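Local coordinates for protein CarG (Serratia, PDB 4O7J) that probably confers intrinsic resistance to carbapenem antibiotics, is a structural homologue of lysozyme inhibitors, and carries a bound sodium ion, at residues 63-67 against 77-81; 89-95 against 107-113. All coordinates share one frame; numbering follows the deposited sequence.

Contact 1 (63-67 against 77-81); sequences TWFDY and VQDNR
Y67 meets V77 and Q78 in a classic beta bulge, where 63-67 pairs antiparallel with 77-81 through a single bridge, Y67 with Q78. The carbonyl of Y67 accepts two backbone N-H groups, V77 N to Y67 O at 2.9 Å and Q78 N to Y67 O at 3.3 Å; V77 N lies in the carbonyl plane, whereas Q78 N is tilted from it. Y67 N returns a bond to Q78 O. Beside this bulge the Q78 chain follows the Y67 ring, with Q78 CB at the ring edge, 4.0 Å from CD2 of Y67.

Further along, the strands part and water enters. N80 reaches across: its CG stands beside the backbone N (chi1 -50°) and the amide is turned (chi2 -82°), bringing ND2 into a weak bond with F65 O. Two waters bridge the same nitrogen to W64 O and F65 O, and the second also accepts from Q78 NE2. OD1 is hydrogen-bonded to T93 of strand 88-96; with the weak bond to F65 O, which can only accept, this is consistent with the amide's orientation. W64 crosses this amide at about a right angle, the planes 73° apart, and places CE3 3.5 Å from N80 OD1; its ring also meets that of Y112 edge-to-face.

On the other side of the chain F65 packs against F62 and I53 of the second subunit. The carboxylates of D66 and D79 stand close, and a water donates to both, at 2.8 Å to OD2 of D66 and 2.7 Å to OD1 of D79.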
loop_
_atom_site.group_PDB
_atom_site.type_symbol
_atom_site.label_atom_id
_atom_site.label_comp_id
_atom_site.label_asym_id
_atom_site.label_seq_id
_atom_site.Cartn_x
_atom_site.Cartn_y
_atom_site.Cartn_z
ATOM N N THR A 63 -3.992 -0.226 -1.209
ATOM C CA THR A 63 -3.742 -0.895 -2.524
ATOM C C THR A 63 -5.057 -1.438 -3.092
ATOM O O THR A 63 -5.806 -2.138 -2.383
ATOM C CB THR A 63 -2.671 -1.985 -2.311
ATOM O OG1 THR A 63 -1.519 -1.366 -1.779
ATOM C CG2 THR A 63 -2.344 -2.712 -3.566
ATOM N N TRP A 64 -5.283 -1.180 -4.384
ATOM C CA TRP A 64 -6.383 -1.694 -5.148
ATOM C C TRP A 64 -6.056 -3.069 -5.722
ATOM O O TRP A 64 -5.219 -3.181 -6.599
ATOM C CB TRP A 64 -6.763 -0.759 -6.324
ATOM C CG TRP A 64 -7.135 0.623 -5.949
ATOM C CD1 TRP A 64 -6.283 1.611 -5.559
ATOM C CD2 TRP A 64 -8.436 1.203 -5.973
ATOM N NE1 TRP A 64 -6.963 2.746 -5.273
ATOM C CE2 TRP A 64 -8.307 2.527 -5.484
ATOM C CE3 TRP A 64 -9.723 0.725 -6.344
ATOM C CZ2 TRP A 64 -9.383 3.433 -5.472
ATOM C CZ3 TRP A 64 -10.817 1.603 -6.203
ATOM C CH2 TRP A 64 -10.641 2.943 -5.800
ATOM N N PHE A 65 -6.729 -4.115 -5.220
ATOM C CA PHE A 65 -6.446 -5.454 -5.632
ATOM C C PHE A 65 -7.546 -6.008 -6.539
ATOM O O PHE A 65 -8.765 -5.709 -6.356
ATOM C CB PHE A 65 -6.301 -6.375 -4.409
ATOM C CG PHE A 65 -5.000 -6.238 -3.680
ATOM C CD1 PHE A 65 -3.833 -6.744 -4.184
ATOM C CD2 PHE A 65 -4.986 -5.617 -2.454
ATOM C CE1 PHE A 65 -2.660 -6.673 -3.484
ATOM C CE2 PHE A 65 -3.790 -5.485 -1.749
ATOM C CZ PHE A 65 -2.645 -6.029 -2.265
ATOM N N ASP A 66 -7.134 -6.851 -7.442
ATOM C CA ASP A 66 -8.062 -7.730 -8.132
ATOM C C ASP A 66 -8.494 -8.866 -7.206
ATOM O O ASP A 66 -7.842 -9.103 -6.161
ATOM C CB ASP A 66 -7.535 -8.167 -9.503
ATOM C CG ASP A 66 -6.563 -9.340 -9.441
ATOM O OD1 ASP A 66 -6.626 -10.194 -8.532
ATOM O OD2 ASP A 66 -5.672 -9.374 -10.321
ATOM N N TYR A 67 -9.612 -9.486 -7.481
ATOM C CA TYR A 67 -10.125 -10.487 -6.597
ATOM C C TYR A 67 -10.669 -11.636 -7.370
ATOM O O TYR A 67 -11.281 -11.442 -8.366
ATOM C CB TYR A 67 -11.194 -9.909 -5.699
ATOM C CG TYR A 67 -10.677 -8.933 -4.653
ATOM C CD1 TYR A 67 -10.031 -9.369 -3.506
ATOM C CD2 TYR A 67 -10.838 -7.591 -4.800
ATOM C CE1 TYR A 67 -9.583 -8.472 -2.552
ATOM C CE2 TYR A 67 -10.390 -6.697 -3.876
ATOM C CZ TYR A 67 -9.777 -7.138 -2.747
ATOM O OH TYR A 67 -9.355 -6.218 -1.850
ATOM N N VAL A 77 -13.342 -11.820 -10.404
ATOM C CA VAL A 77 -14.571 -11.215 -9.919
ATOM C C VAL A 77 -14.467 -9.662 -9.793
ATOM O O VAL A 77 -15.458 -8.978 -9.872
ATOM C CB VAL A 77 -15.082 -11.889 -8.641
ATOM C CG1 VAL A 77 -15.448 -13.363 -8.917
ATOM C CG2 VAL A 77 -14.040 -11.845 -7.571
ATOM N N GLN A 78 -13.270 -9.125 -9.584
ATOM C CA GLN A 78 -13.063 -7.725 -9.509
ATOM C C GLN A 78 -11.691 -7.406 -10.098
ATOM O O GLN A 78 -10.715 -8.141 -9.856
ATOM C CB GLN A 78 -13.174 -7.249 -8.051
ATOM C CG GLN A 78 -13.085 -5.756 -7.819
ATOM C CD GLN A 78 -13.819 -5.316 -6.521
ATOM O OE1 GLN A 78 -14.762 -5.952 -6.074
ATOM N NE2 GLN A 78 -13.416 -4.230 -5.961
ATOM N N ASP A 79 -11.636 -6.318 -10.885
ATOM C CA ASP A 79 -10.381 -5.838 -11.499
ATOM C C ASP A 79 -10.353 -4.347 -11.461
ATOM O O ASP A 79 -11.382 -3.698 -11.249
ATOM C CB ASP A 79 -10.226 -6.311 -12.922
ATOM C CG ASP A 79 -8.803 -6.338 -13.418
ATOM O OD1 ASP A 79 -7.809 -6.147 -12.645
ATOM O OD2 ASP A 79 -8.681 -6.566 -14.641
ATOM N N ASN A 80 -9.163 -3.777 -11.579
ATOM C CA ASN A 80 -8.970 -2.343 -11.693
ATOM C C ASN A 80 -8.056 -2.041 -12.831
ATOM O O ASN A 80 -7.098 -2.764 -13.052
ATOM C CB ASN A 80 -8.387 -1.765 -10.375
ATOM C CG ASN A 80 -9.162 -2.198 -9.181
ATOM O OD1 ASN A 80 -10.188 -1.633 -8.866
ATOM N ND2 ASN A 80 -8.683 -3.220 -8.517
ATOM N N ARG A 81 -8.344 -0.972 -13.585
ATOM C CA ARG A 81 -7.518 -0.640 -14.706
ATOM C C ARG A 81 -7.472 0.867 -14.905
ATOM O O ARG A 81 -8.472 1.535 -14.772
ATOM C CB ARG A 81 -7.981 -1.425 -15.973
ATOM C CG ARG A 81 -7.062 -1.305 -17.176
ATOM C CD ARG A 81 -7.365 -2.321 -18.291
ATOM N NE ARG A 81 -7.284 -3.699 -17.855
ATOM C CZ ARG A 81 -7.622 -4.753 -18.611
ATOM N NH1 ARG A 81 -8.074 -4.581 -19.839
ATOM N NH2 ARG A 81 -7.540 -5.965 -18.096
HETATM O O HOH W 1 -6.190 -3.997 -9.314
HETATM O O HOH W 2 -10.621 -3.477 -6.641
HETATM O O HOH W 3 -5.525 -7.564 -12.490
#

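Contact 2 (89-95 against 107-113); sequences YYLVTAR and VSLTIYR
Six backbone hydrogen bonds pair L91 with Y112, T93 with T110 and R95 with S108. The shortest runs from Y112 N to L91 O at 2.7 Å, while the return bond from L91 N to Y112 O is longer at 3.1 Å and more bent. At the non-hydrogen-bonded pairs, CA-H groups point at carbonyls, as from V92 CA to T110 O at 3.2 Å.

Apolar contacts gather on the face of V92, A94, L109 and I111. CD1 of I111 fits against both methyls of V92, with CG1 and CG2 of V92 each 3.6 Å from it. CD2 of L109 reaches A94 CB, 3.7 Å away. L155 of helix 152-155 packs on V92 and I111.

Polar groups share the opposite face with Y112, whose ring edge carries CE2 to 3.7 Å from T93 OG1. That hydroxyl sits beside the backbone N of T93 (chi1 -62°) and is hydrogen-bonded to N80. A water donates to T93 O and also hydrogen-bonds the hydroxyls of S108 and T110. Strands 88-96 and 107-116 thus form an antiparallel beta hairpin, the central pair of a four-stranded sheet.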
loop_
_atom_site.group_PDB
_atom_site.type_symbol
_atom_site.label_atom_id
_atom_site.label_comp_id
_atom_site.label_asym_id
_atom_site.label_seq_id
_atom_site.Cartn_x
_atom_site.Cartn_y
_atom_site.Cartn_z
ATOM N N TYR A 89 -6.378 11.137 -16.030
ATOM C CA TYR A 89 -6.460 9.718 -15.748
ATOM C C TYR A 89 -7.713 9.300 -15.028
ATOM O O TYR A 89 -8.257 10.076 -14.235
ATOM C CB TYR A 89 -5.276 9.298 -14.884
ATOM C CG TYR A 89 -3.941 9.284 -15.638
ATOM C CD1 TYR A 89 -3.176 10.427 -15.775
ATOM C CD2 TYR A 89 -3.446 8.137 -16.145
ATOM C CE1 TYR A 89 -1.938 10.405 -16.474
ATOM C CE2 TYR A 89 -2.238 8.092 -16.822
ATOM C CZ TYR A 89 -1.483 9.249 -16.982
ATOM O OH TYR A 89 -0.284 9.104 -17.648
ATOM N N TYR A 90 -8.151 8.070 -15.314
ATOM C CA TYR A 90 -9.381 7.499 -14.750
ATOM C C TYR A 90 -9.108 6.089 -14.330
ATOM O O TYR A 90 -8.438 5.327 -15.042
ATOM C CB TYR A 90 -10.472 7.470 -15.764
ATOM C CG TYR A 90 -10.746 8.808 -16.360
ATOM C CD1 TYR A 90 -11.601 9.723 -15.720
ATOM C CD2 TYR A 90 -10.079 9.227 -17.496
ATOM C CE1 TYR A 90 -11.823 10.958 -16.258
ATOM C CE2 TYR A 90 -10.329 10.474 -18.036
ATOM C CZ TYR A 90 -11.174 11.315 -17.403
ATOM O OH TYR A 90 -11.424 12.597 -17.875
ATOM N N LEU A 91 -9.446 5.811 -13.119
ATOM C CA LEU A 91 -9.366 4.463 -12.592
ATOM C C LEU A 91 -10.735 3.800 -12.733
ATOM O O LEU A 91 -11.729 4.373 -12.288
ATOM C CB LEU A 91 -8.944 4.529 -11.151
ATOM C CG LEU A 91 -8.775 3.146 -10.501
ATOM C CD1 LEU A 91 -7.710 2.260 -11.167
ATOM C CD2 LEU A 91 -8.448 3.378 -9.042
ATOM N N VAL A 92 -10.785 2.620 -13.295
ATOM C CA VAL A 92 -12.014 1.921 -13.594
ATOM C C VAL A 92 -12.019 0.551 -12.960
ATOM O O VAL A 92 -11.162 -0.300 -13.253
ATOM C CB VAL A 92 -12.253 1.808 -15.081
ATOM C CG1 VAL A 92 -13.660 1.205 -15.317
ATOM C CG2 VAL A 92 -12.160 3.201 -15.712
ATOM N N THR A 93 -12.959 0.368 -12.036
ATOM C CA THR A 93 -13.122 -0.898 -11.333
ATOM C C THR A 93 -14.188 -1.684 -12.067
ATOM O O THR A 93 -15.318 -1.195 -12.220
ATOM C CB THR A 93 -13.469 -0.732 -9.831
ATOM O OG1 THR A 93 -12.401 -0.043 -9.176
ATOM C CG2 THR A 93 -13.656 -2.090 -9.134
ATOM N N ALA A 94 -13.843 -2.895 -12.517
ATOM C CA ALA A 94 -14.856 -3.818 -13.057
ATOM C C ALA A 94 -15.211 -4.824 -11.972
ATOM O O ALA A 94 -14.297 -5.501 -11.384
ATOM C CB ALA A 94 -14.292 -4.525 -14.225
ATOM N N ARG A 95 -16.500 -5.034 -11.702
ATOM C CA ARG A 95 -16.886 -5.972 -10.672
ATOM C C ARG A 95 -18.077 -6.801 -11.178
ATOM O O ARG A 95 -19.028 -6.226 -11.672
ATOM C CB ARG A 95 -17.298 -5.207 -9.382
ATOM C CG ARG A 95 -17.679 -6.123 -8.215
ATOM C CD ARG A 95 -17.818 -5.428 -6.868
ATOM N NE ARG A 95 -18.994 -4.572 -6.902
ATOM C CZ ARG A 95 -20.265 -4.975 -6.717
ATOM N NH1 ARG A 95 -20.585 -6.230 -6.417
ATOM N NH2 ARG A 95 -21.234 -4.084 -6.828
ATOM N N VAL A 107 -21.652 -7.231 -15.076
ATOM C CA VAL A 107 -20.440 -6.630 -14.596
ATOM C C VAL A 107 -20.734 -5.146 -14.546
ATOM O O VAL A 107 -21.275 -4.599 -15.540
ATOM C CB VAL A 107 -19.187 -6.893 -15.514
ATOM C CG1 VAL A 107 -17.999 -6.096 -14.986
ATOM C CG2 VAL A 107 -18.849 -8.351 -15.654
ATOM N N SER A 108 -20.391 -4.473 -13.441
ATOM C CA SER A 108 -20.422 -3.032 -13.334
ATOM C C SER A 108 -19.063 -2.415 -13.538
ATOM O O SER A 108 -18.040 -3.030 -13.177
ATOM C CB SER A 108 -20.944 -2.531 -11.981
ATOM O OG SER A 108 -20.180 -2.938 -10.913
ATOM N N LEU A 109 -19.070 -1.175 -14.053
ATOM C CA LEU A 109 -17.837 -0.407 -14.238
ATOM C C LEU A 109 -17.950 0.864 -13.525
ATOM O O LEU A 109 -18.859 1.640 -13.839
ATOM C CB LEU A 109 -17.554 -0.180 -15.712
ATOM C CG LEU A 109 -17.242 -1.381 -16.604
ATOM C CD1 LEU A 109 -17.521 -1.031 -18.057
ATOM C CD2 LEU A 109 -15.820 -1.933 -16.409
ATOM N N THR A 110 -17.110 1.024 -12.474
ATOM C CA THR A 110 -17.110 2.218 -11.619
ATOM C C THR A 110 -15.909 3.028 -12.066
ATOM O O THR A 110 -14.779 2.530 -12.104
ATOM C CB THR A 110 -17.030 1.916 -10.141
ATOM O OG1 THR A 110 -18.051 0.994 -9.853
ATOM C CG2 THR A 110 -17.168 3.173 -9.306
ATOM N N ILE A 111 -16.187 4.244 -12.509
ATOM C CA ILE A 111 -15.215 5.183 -13.030
ATOM C C ILE A 111 -14.881 6.166 -11.949
ATOM O O ILE A 111 -15.777 6.906 -11.421
ATOM C CB ILE A 111 -15.829 5.985 -14.221
ATOM C CG1 ILE A 111 -16.534 5.094 -15.251
ATOM C CG2 ILE A 111 -14.798 6.925 -14.820
ATOM C CD1 ILE A 111 -15.637 4.151 -15.957
ATOM N N TYR A 112 -13.589 6.254 -11.632
ATOM C CA TYR A 112 -13.118 7.223 -10.646
ATOM C C TYR A 112 -12.251 8.260 -11.316
ATOM O O TYR A 112 -11.466 7.945 -12.218
ATOM C CB TYR A 112 -12.255 6.569 -9.592
ATOM C CG TYR A 112 -12.930 5.568 -8.713
ATOM C CD1 TYR A 112 -13.639 5.989 -7.568
ATOM C CD2 TYR A 112 -12.971 4.245 -9.048
ATOM C CE1 TYR A 112 -14.298 5.060 -6.773
ATOM C CE2 TYR A 112 -13.620 3.313 -8.275
ATOM C CZ TYR A 112 -14.288 3.729 -7.137
ATOM O OH TYR A 112 -14.908 2.822 -6.373
ATOM N N ARG A 113 -12.400 9.506 -10.870
ATOM C CA ARG A 113 -11.554 10.562 -11.351
ATOM C C ARG A 113 -10.737 11.074 -10.165
ATOM O O ARG A 113 -11.130 10.943 -8.966
ATOM C CB ARG A 113 -12.435 11.677 -11.974
ATOM C CG ARG A 113 -13.170 12.423 -10.896
ATOM C CD ARG A 113 -13.989 13.598 -11.359
ATOM N NE ARG A 113 -14.318 14.388 -10.170
ATOM C CZ ARG A 113 -15.247 14.063 -9.275
ATOM N NH1 ARG A 113 -16.017 12.967 -9.427
ATOM N NH2 ARG A 113 -15.421 14.879 -8.224
HETATM O O HOH W 4 -17.741 -1.675 -10.478
#

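How the contacts relate
Contact 1 closes before contact 2 opens along the chain, and their centres lie about 10 Å apart. Strand 78-85 of contact 1 is an outermost strand of the four-stranded antiparallel sheet, and strand 88-96 of contact 2 is its neighbour, so 77-81 and 89-95 adjoin directly: D79 N is 2.8 Å from A94 O, a probable hydrogen bond. Strand 64-65 instead pairs with strand 37-45 of the other antiparallel sheet. Contact 1 therefore joins that sheet to strand 78-85 through a single bridge beside the bulge, while the 89-95 with 107-113 pairing builds the interior of the four-stranded one. D79 O also packs on T93 CG2, at 3.5 Å.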